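Local atomic coordinates of YusO protein (Bacillus subtilis, PDB entry 1S3J), a protein that represses the multidrug resistance operon mdtRP by binding directly, as a homodimer of the MarR family, to its promoter region. Residues Pro24-Ser29 with Lys113-Arg118; Leu80-His85 with Asp94-Asp99. All blocks are in the same frame, centred on the assembly; numbering follows the deposited sequence.

Interaction 1 of 2, residues Pro24-Ser29 with Lys113-Arg118; sequences PEMLES and KAIMAR
OE2 of E25 is gripped by both terminal nitrogens of R118: NH1 approaches to 2.8 Å and NH2, in a weak, bent hydrogen bond, to 3.1 Å from that same oxygen. The two side chains meet tip to tip, with NH1 on the syn side of the carboxylate and somewhat out of its plane. Both nitrogens close on one oxygen, and the carboxylate and guanidinium planes are 46° apart, unlike a flat two-on-two pairing. The other oxygen, OE1, is hydrogen-bonded to the hydroxyl of Y119, so both ends of the carboxylate are held. The E25 chain, extended beyond CG, carries CD out toward R118.

Next to this bridge lies an apolar contact. Segments 24-29 and 113-118 run nearly antiparallel, 159° between their directions, and their axes come within 10.4 Å. They lie on helices 4-32 and 99-120, which belong to the helical dimerisation region typical of MarR-type repressors, and helix 99-120 connects it to the winged helix-turn-helix; K113, M116 and A117 pack on the first helix of the second subunit. I115 points toward 24-29, where its CD1 lies 3.5 Å from the backbone O of E25, with CB of S29 more distant. M26 is a selenomethionine whose bends at chi2 and chi3 (chi3 79°) bring CE to I115. There CE sits 3.4 Å from CD1 of I115, tighter than usual van der Waals contact, and 3.5 Å from both CB and CG2 of the same residue. The aliphatic CB of E25 borders CD1 of I115 at 4.0 Å.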
ATOM      1  N   PRO A  24       9.431  -0.200   1.378  1.00 46.87           N
ATOM      2  CA  PRO A  24      10.425   0.084   2.426  1.00 47.60           C
ATOM      3  C   PRO A  24      11.298   1.301   2.093  1.00 48.61           C
ATOM      4  O   PRO A  24      11.593   2.092   2.990  1.00 48.58           O
ATOM      5  CB  PRO A  24      11.276  -1.192   2.470  1.00 47.47           C
ATOM      6  CG  PRO A  24      10.367  -2.252   1.964  1.00 47.20           C
ATOM      7  CD  PRO A  24       9.527  -1.593   0.903  1.00 46.84           C
ATOM      8  N   GLU A  25      11.683   1.456   0.827  1.00 49.39           N
ATOM      9  CA  GLU A  25      12.525   2.581   0.431  1.00 50.43           C
ATOM     10  C   GLU A  25      11.788   3.909   0.587  1.00 51.20           C
ATOM     11  O   GLU A  25      12.375   4.893   1.029  1.00 50.92           O
ATOM     12  CB  GLU A  25      13.022   2.416  -1.005  1.00 50.64           C
ATOM     13  CG  GLU A  25      14.530   2.450  -1.147  1.00 51.60           C
ATOM     14  CD  GLU A  25      14.980   2.223  -2.580  1.00 53.22           C
ATOM     15  OE1 GLU A  25      14.477   1.280  -3.233  1.00 54.04           O
ATOM     16  OE2 GLU A  25      15.846   2.992  -3.048  1.00 55.68           O
HETATM   17  N   MSE A  26      10.506   3.924   0.225  1.00 52.17           N
HETATM   18  CA  MSE A  26       9.671   5.106   0.394  1.00 53.27           C
HETATM   19  C   MSE A  26       9.540   5.416   1.882  1.00 53.29           C
HETATM   20  O   MSE A  26       9.830   6.523   2.303  1.00 53.09           O
HETATM   21  CB  MSE A  26       8.270   4.925  -0.210  1.00 53.79           C
HETATM   22  CG  MSE A  26       8.219   4.454  -1.661  1.00 56.17           C
HETATM   23 SE   MSE A  26       8.027   5.892  -2.938  0.88 61.52          SE
HETATM   24  CE  MSE A  26       9.771   6.426  -2.922  1.00 59.75           C
ATOM     25  N   LEU A  27       9.114   4.432   2.670  1.00 53.92           N
ATOM     26  CA  LEU A  27       8.946   4.605   4.123  1.00 54.57           C
ATOM     27  C   LEU A  27      10.207   5.090   4.827  1.00 54.96           C
ATOM     28  O   LEU A  27      10.121   5.902   5.729  1.00 54.80           O
ATOM     29  CB  LEU A  27       8.490   3.309   4.794  1.00 54.53           C
ATOM     30  CG  LEU A  27       7.070   2.817   4.492  1.00 55.49           C
ATOM     31  CD1 LEU A  27       6.752   1.572   5.322  1.00 56.08           C
ATOM     32  CD2 LEU A  27       6.026   3.899   4.725  1.00 56.00           C
ATOM     33  N   GLU A  28      11.370   4.597   4.420  1.00 55.46           N
ATOM     34  CA  GLU A  28      12.622   4.963   5.086  1.00 56.10           C
ATOM     35  C   GLU A  28      12.982   6.421   4.759  1.00 55.81           C
ATOM     36  O   GLU A  28      13.470   7.149   5.619  1.00 55.50           O
ATOM     37  CB  GLU A  28      13.744   3.981   4.690  1.00 56.40           C
ATOM     38  CG  GLU A  28      15.147   4.301   5.200  1.00 57.56           C
ATOM     39  CD  GLU A  28      16.240   3.661   4.346  1.00 60.34           C
ATOM     40  OE1 GLU A  28      17.274   4.333   4.087  1.00 62.00           O
ATOM     41  OE2 GLU A  28      16.069   2.490   3.915  1.00 61.12           O
ATOM     42  N   SER A  29      12.722   6.832   3.521  1.00 55.93           N
ATOM     43  CA  SER A  29      12.979   8.201   3.063  1.00 56.09           C
ATOM     44  C   SER A  29      12.074   9.219   3.761  1.00 56.41           C
ATOM     45  O   SER A  29      12.488  10.351   4.023  1.00 56.24           O
ATOM     46  CB  SER A  29      12.771   8.302   1.551  1.00 56.03           C
ATOM     47  OG  SER A  29      12.914   9.637   1.100  1.00 55.69           O
ATOM     48  N   LYS A 113      10.463  10.639  -6.058  1.00 41.87           N
ATOM     49  CA  LYS A 113      10.608  10.652  -7.505  1.00 42.30           C
ATOM     50  C   LYS A 113      11.923   9.960  -7.868  1.00 41.62           C
ATOM     51  O   LYS A 113      11.948   9.106  -8.735  1.00 41.30           O
ATOM     52  CB  LYS A 113      10.568  12.095  -8.036  1.00 42.70           C
ATOM     53  CG  LYS A 113      11.038  12.281  -9.478  1.00 44.89           C
ATOM     54  CD  LYS A 113      11.058  13.765  -9.898  1.00 47.35           C
ATOM     55  CE  LYS A 113      11.119  13.910 -11.419  1.00 48.91           C
ATOM     56  NZ  LYS A 113      11.806  12.748 -12.074  1.00 49.42           N
ATOM     57  N   ALA A 114      12.993  10.316  -7.161  1.00 40.74           N
ATOM     58  CA  ALA A 114      14.307   9.775  -7.406  1.00 40.01           C
ATOM     59  C   ALA A 114      14.343   8.267  -7.210  1.00 39.71           C
ATOM     60  O   ALA A 114      15.020   7.573  -7.958  1.00 39.02           O
ATOM     61  CB  ALA A 114      15.335  10.460  -6.511  1.00 40.50           C
ATOM     62  N   ILE A 115      13.620   7.758  -6.214  1.00 39.42           N
ATOM     63  CA  ILE A 115      13.494   6.303  -6.030  1.00 39.40           C
ATOM     64  C   ILE A 115      12.780   5.625  -7.212  1.00 39.17           C
ATOM     65  O   ILE A 115      13.258   4.632  -7.755  1.00 38.54           O
ATOM     66  CB  ILE A 115      12.755   5.980  -4.715  1.00 39.33           C
ATOM     67  CG1 ILE A 115      13.709   6.139  -3.532  1.00 39.58           C
ATOM     68  CG2 ILE A 115      12.182   4.557  -4.734  1.00 40.08           C
ATOM     69  CD1 ILE A 115      13.034   6.220  -2.167  1.00 39.37           C
HETATM   70  N   MSE A 116      11.642   6.169  -7.607  1.00 39.56           N
HETATM   71  CA  MSE A 116      10.851   5.606  -8.705  1.00 40.22           C
HETATM   72  C   MSE A 116      11.639   5.611  -9.999  1.00 40.08           C
HETATM   73  O   MSE A 116      11.626   4.640 -10.738  1.00 39.24           O
HETATM   74  CB  MSE A 116       9.547   6.398  -8.903  1.00 40.81           C
HETATM   75  CG  MSE A 116       8.583   5.766  -9.914  1.00 43.36           C
HETATM   76 SE   MSE A 116       8.060   3.934  -9.451  0.79 50.00          SE
HETATM   77  CE  MSE A 116       7.941   4.089  -7.564  1.00 46.06           C
ATOM     78  N   ALA A 117      12.345   6.712 -10.245  1.00 40.59           N
ATOM     79  CA  ALA A 117      13.058   6.930 -11.496  1.00 41.02           C
ATOM     80  C   ALA A 117      14.261   6.006 -11.649  1.00 40.94           C
ATOM     81  O   ALA A 117      14.748   5.840 -12.753  1.00 41.15           O
ATOM     82  CB  ALA A 117      13.499   8.403 -11.628  1.00 41.33           C
ATOM     83  N   ARG A 118      14.744   5.416 -10.558  1.00 40.89           N
ATOM     84  CA  ARG A 118      15.790   4.398 -10.664  1.00 41.28           C
ATOM     85  C   ARG A 118      15.227   3.143 -11.307  1.00 40.12           C
ATOM     86  O   ARG A 118      15.911   2.465 -12.065  1.00 40.10           O
ATOM     87  CB  ARG A 118      16.390   4.045  -9.300  1.00 42.17           C
ATOM     88  CG  ARG A 118      17.401   5.069  -8.792  1.00 45.34           C
ATOM     89  CD  ARG A 118      18.357   4.567  -7.693  1.00 48.74           C
ATOM     90  NE  ARG A 118      18.002   3.259  -7.135  1.00 52.20           N
ATOM     91  CZ  ARG A 118      17.141   3.057  -6.127  1.00 55.65           C
ATOM     92  NH1 ARG A 118      16.504   4.074  -5.551  1.00 55.53           N
ATOM     93  NH2 ARG A 118      16.906   1.818  -5.698  1.00 57.13           N
TER

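Interaction 2 of 2, residues Leu80-His85 with Asp94-Asp99; sequences LIARTH and DLSLTD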
ATOM      1  N   LEU A  80       5.003  23.554   9.640  1.00 38.96           N
ATOM      2  CA  LEU A  80       4.866  23.177   8.244  1.00 38.04           C
ATOM      3  C   LEU A  80       3.513  23.584   7.712  1.00 37.32           C
ATOM      4  O   LEU A  80       3.310  23.650   6.503  1.00 36.85           O
ATOM      5  CB  LEU A  80       5.022  21.670   8.110  1.00 38.17           C
ATOM      6  CG  LEU A  80       6.303  21.079   8.686  1.00 37.72           C
ATOM      7  CD1 LEU A  80       6.331  19.555   8.441  1.00 37.42           C
ATOM      8  CD2 LEU A  80       7.548  21.757   8.107  1.00 37.62           C
ATOM      9  N   ILE A  81       2.574  23.801   8.623  1.00 36.54           N
ATOM     10  CA  ILE A  81       1.279  24.348   8.292  1.00 36.35           C
ATOM     11  C   ILE A  81       0.904  25.445   9.284  1.00 36.22           C
ATOM     12  O   ILE A  81       1.485  25.538  10.368  1.00 35.89           O
ATOM     13  CB  ILE A  81       0.194  23.260   8.333  1.00 36.20           C
ATOM     14  CG1 ILE A  81      -0.031  22.792   9.766  1.00 35.90           C
ATOM     15  CG2 ILE A  81       0.551  22.102   7.393  1.00 36.39           C
ATOM     16  CD1 ILE A  81      -1.269  22.017   9.923  1.00 37.68           C
ATOM     17  N   ALA A  82      -0.097  26.232   8.910  1.00 36.16           N
ATOM     18  CA  ALA A  82      -0.713  27.205   9.805  1.00 36.62           C
ATOM     19  C   ALA A  82      -2.212  26.970   9.818  1.00 36.40           C
ATOM     20  O   ALA A  82      -2.789  26.544   8.812  1.00 36.64           O
ATOM     21  CB  ALA A  82      -0.391  28.631   9.352  1.00 36.38           C
ATOM     22  N   ARG A  83      -2.824  27.204  10.970  1.00 36.63           N
ATOM     23  CA  ARG A  83      -4.259  27.233  11.080  1.00 37.63           C
ATOM     24  C   ARG A  83      -4.729  28.673  11.113  1.00 38.05           C
ATOM     25  O   ARG A  83      -4.105  29.509  11.741  1.00 38.12           O
ATOM     26  CB  ARG A  83      -4.737  26.552  12.360  1.00 38.26           C
ATOM     27  CG  ARG A  83      -4.362  25.112  12.495  1.00 39.00           C
ATOM     28  CD  ARG A  83      -5.106  24.410  13.585  1.00 40.51           C
ATOM     29  NE  ARG A  83      -4.201  23.611  14.399  1.00 44.12           N
ATOM     30  CZ  ARG A  83      -4.454  22.383  14.820  1.00 47.38           C
ATOM     31  NH1 ARG A  83      -5.608  21.778  14.533  1.00 47.23           N
ATOM     32  NH2 ARG A  83      -3.547  21.748  15.536  1.00 48.20           N
ATOM     33  N   THR A  84      -5.845  28.934  10.441  1.00 38.94           N
ATOM     34  CA  THR A  84      -6.512  30.239  10.433  1.00 39.51           C
ATOM     35  C   THR A  84      -8.037  30.036  10.521  1.00 40.50           C
ATOM     36  O   THR A  84      -8.556  28.946  10.249  1.00 39.49           O
ATOM     37  CB  THR A  84      -6.122  31.053   9.168  1.00 39.87           C
ATOM     38  OG1 THR A  84      -6.242  30.260   7.971  1.00 37.98           O
ATOM     39  CG2 THR A  84      -4.613  31.451   9.217  1.00 39.79           C
ATOM     40  N   HIS A  85      -8.753  31.072  10.948  1.00 41.64           N
ATOM     41  CA  HIS A  85     -10.205  31.023  10.954  1.00 42.71           C
ATOM     42  C   HIS A  85     -10.701  31.207   9.536  1.00 42.86           C
ATOM     43  O   HIS A  85     -10.126  31.973   8.750  1.00 42.94           O
ATOM     44  CB  HIS A  85     -10.793  32.091  11.866  1.00 43.57           C
ATOM     45  CG  HIS A  85     -10.331  31.971  13.285  1.00 47.01           C
ATOM     46  ND1 HIS A  85     -10.625  30.876  14.069  1.00 49.98           N
ATOM     47  CD2 HIS A  85      -9.561  32.783  14.045  1.00 49.47           C
ATOM     48  CE1 HIS A  85     -10.077  31.031  15.260  1.00 50.30           C
ATOM     49  NE2 HIS A  85      -9.430  32.182  15.273  1.00 50.46           N
ATOM     50  N   ASP A  94      -9.329  26.659   8.807  1.00 38.23           N
ATOM     51  CA  ASP A  94      -8.627  26.359   7.550  1.00 37.60           C
ATOM     52  C   ASP A  94      -7.188  25.990   7.825  1.00 36.90           C
ATOM     53  O   ASP A  94      -6.537  26.616   8.668  1.00 36.21           O
ATOM     54  CB  ASP A  94      -8.568  27.553   6.614  1.00 37.90           C
ATOM     55  CG  ASP A  94      -9.913  27.984   6.116  1.00 39.40           C
ATOM     56  OD1 ASP A  94     -10.850  27.157   6.087  1.00 41.92           O
ATOM     57  OD2 ASP A  94     -10.107  29.152   5.716  1.00 40.05           O
ATOM     58  N   LEU A  95      -6.684  25.011   7.075  1.00 36.06           N
ATOM     59  CA  LEU A  95      -5.254  24.736   7.019  1.00 36.01           C
ATOM     60  C   LEU A  95      -4.612  25.284   5.747  1.00 35.41           C
ATOM     61  O   LEU A  95      -5.249  25.369   4.710  1.00 35.51           O
ATOM     62  CB  LEU A  95      -4.990  23.230   7.113  1.00 35.94           C
ATOM     63  CG  LEU A  95      -5.557  22.562   8.363  1.00 36.72           C
ATOM     64  CD1 LEU A  95      -5.333  21.059   8.338  1.00 36.12           C
ATOM     65  CD2 LEU A  95      -4.949  23.194   9.608  1.00 37.31           C
ATOM     66  N   SER A  96      -3.333  25.623   5.837  1.00 35.24           N
ATOM     67  CA  SER A  96      -2.545  25.967   4.665  1.00 35.74           C
ATOM     68  C   SER A  96      -1.069  25.664   4.892  1.00 35.80           C
ATOM     69  O   SER A  96      -0.622  25.461   6.033  1.00 35.53           O
ATOM     70  CB  SER A  96      -2.767  27.440   4.295  1.00 36.09           C
ATOM     71  OG  SER A  96      -2.507  28.275   5.413  1.00 37.90           O
ATOM     72  N   LEU A  97      -0.295  25.604   3.814  1.00 36.38           N
ATOM     73  CA  LEU A  97       1.161  25.395   3.957  1.00 36.94           C
ATOM     74  C   LEU A  97       1.863  26.650   4.398  1.00 37.83           C
ATOM     75  O   LEU A  97       1.524  27.727   3.951  1.00 37.88           O
ATOM     76  CB  LEU A  97       1.783  24.964   2.636  1.00 36.75           C
ATOM     77  CG  LEU A  97       1.245  23.690   2.005  1.00 36.23           C
ATOM     78  CD1 LEU A  97       1.819  23.569   0.624  1.00 36.71           C
ATOM     79  CD2 LEU A  97       1.615  22.486   2.861  1.00 35.63           C
ATOM     80  N   THR A  98       2.862  26.507   5.263  1.00 39.51           N
ATOM     81  CA  THR A  98       3.859  27.553   5.471  1.00 39.83           C
ATOM     82  C   THR A  98       4.910  27.428   4.360  1.00 40.91           C
ATOM     83  O   THR A  98       4.865  26.476   3.554  1.00 40.37           O
ATOM     84  CB  THR A  98       4.538  27.392   6.831  1.00 40.18           C
ATOM     85  OG1 THR A  98       5.169  26.107   6.913  1.00 39.68           O
ATOM     86  CG2 THR A  98       3.524  27.392   7.989  1.00 40.09           C
ATOM     87  N   ASP A  99       5.841  28.387   4.319  1.00 41.83           N
ATOM     88  CA  ASP A  99       6.989  28.345   3.410  1.00 42.94           C
ATOM     89  C   ASP A  99       7.764  27.063   3.684  1.00 43.19           C
ATOM     90  O   ASP A  99       8.170  26.375   2.758  1.00 42.64           O
ATOM     91  CB  ASP A  99       7.965  29.535   3.615  1.00 43.24           C
ATOM     92  CG  ASP A  99       7.493  30.862   2.963  1.00 44.85           C
ATOM     93  OD1 ASP A  99       6.462  30.886   2.253  1.00 47.37           O
ATOM     94  OD2 ASP A  99       8.126  31.946   3.114  1.00 44.84           O
TER
HETATM   95  O   HOH W   1      -4.429  28.123   7.206  1.00 34.91           O
HETATM   96  O   HOH W   2      -8.662  31.151   6.662  1.00 48.99           O
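T84 turns OG1 between the backbone N and the carbonyl carbon (chi1 48°), which sets it 3.8 Å from CB of D94 and against a water that OG of S96, turned the same way (chi1 54°), also reaches. Both hydroxyls donate to this water, which in turn donates to the backbone oxygens of A82 and D94, so that four groups from the two strands surround it. Strands 81-85 and 93-97 form the antiparallel β-hairpin that is the wing of the winged helix-turn-helix domain. In its backbone pairing A82 and S96 form one hydrogen-bonded pair, T84 and D94 the next, the shortest bond being D94 N to T84 O at 2.8 Å. At the outer end a second water donates to OG1 of T84, O of H85 and OD2 of D94, while OD1 of D94 bonds N86.

On the face of R83 and L95 the contact between the strands is made by carbon atoms. R83 and L95 lie side by side and point the same way, CG of R83 resting 3.5 Å from CD2 of L95. That methyl also meets CD1 of I81 at 3.9 Å, where the two side chains cross obliquely. I81 continues onto helix 65-77 and L95 onto helix 37-49, while the guanidinium of R83 reaches back to D73 in a salt bridge.

Past the strand, T98 is the N-cap of helix 99-120: its OG1 accepts from the N of G101 and is also bonded to the O of N79. The methyl CG2 of T98 packs 3.5 Å from C of I81. The backbone N of T98 reaches O of L80 at 3.1 Å, almost straight at hydrogen (167°) but from above the carbonyl plane.

From the N terminus, helix 4-32 supplies the first partner of interaction 1 and the chain then leaves for the DNA-binding domain, through helix 37-49, strand 51-53 and helices 54-61 and 65-77, before strand 81-85 opens interaction 2. A short excursion of eight residues separates the segments of this hairpin, which closes locally when 94-99 returns. Strand 93-97 is followed, after T98, by helix 99-120, which runs back to helix 4-32, where 113-118 closes the much longer loop of interaction 1. The hairpin contact therefore lies wholly within that larger loop. The two sites do not touch, their centres being about 27 Å apart; helix 99-120 links the wing to the helical region near the second subunit.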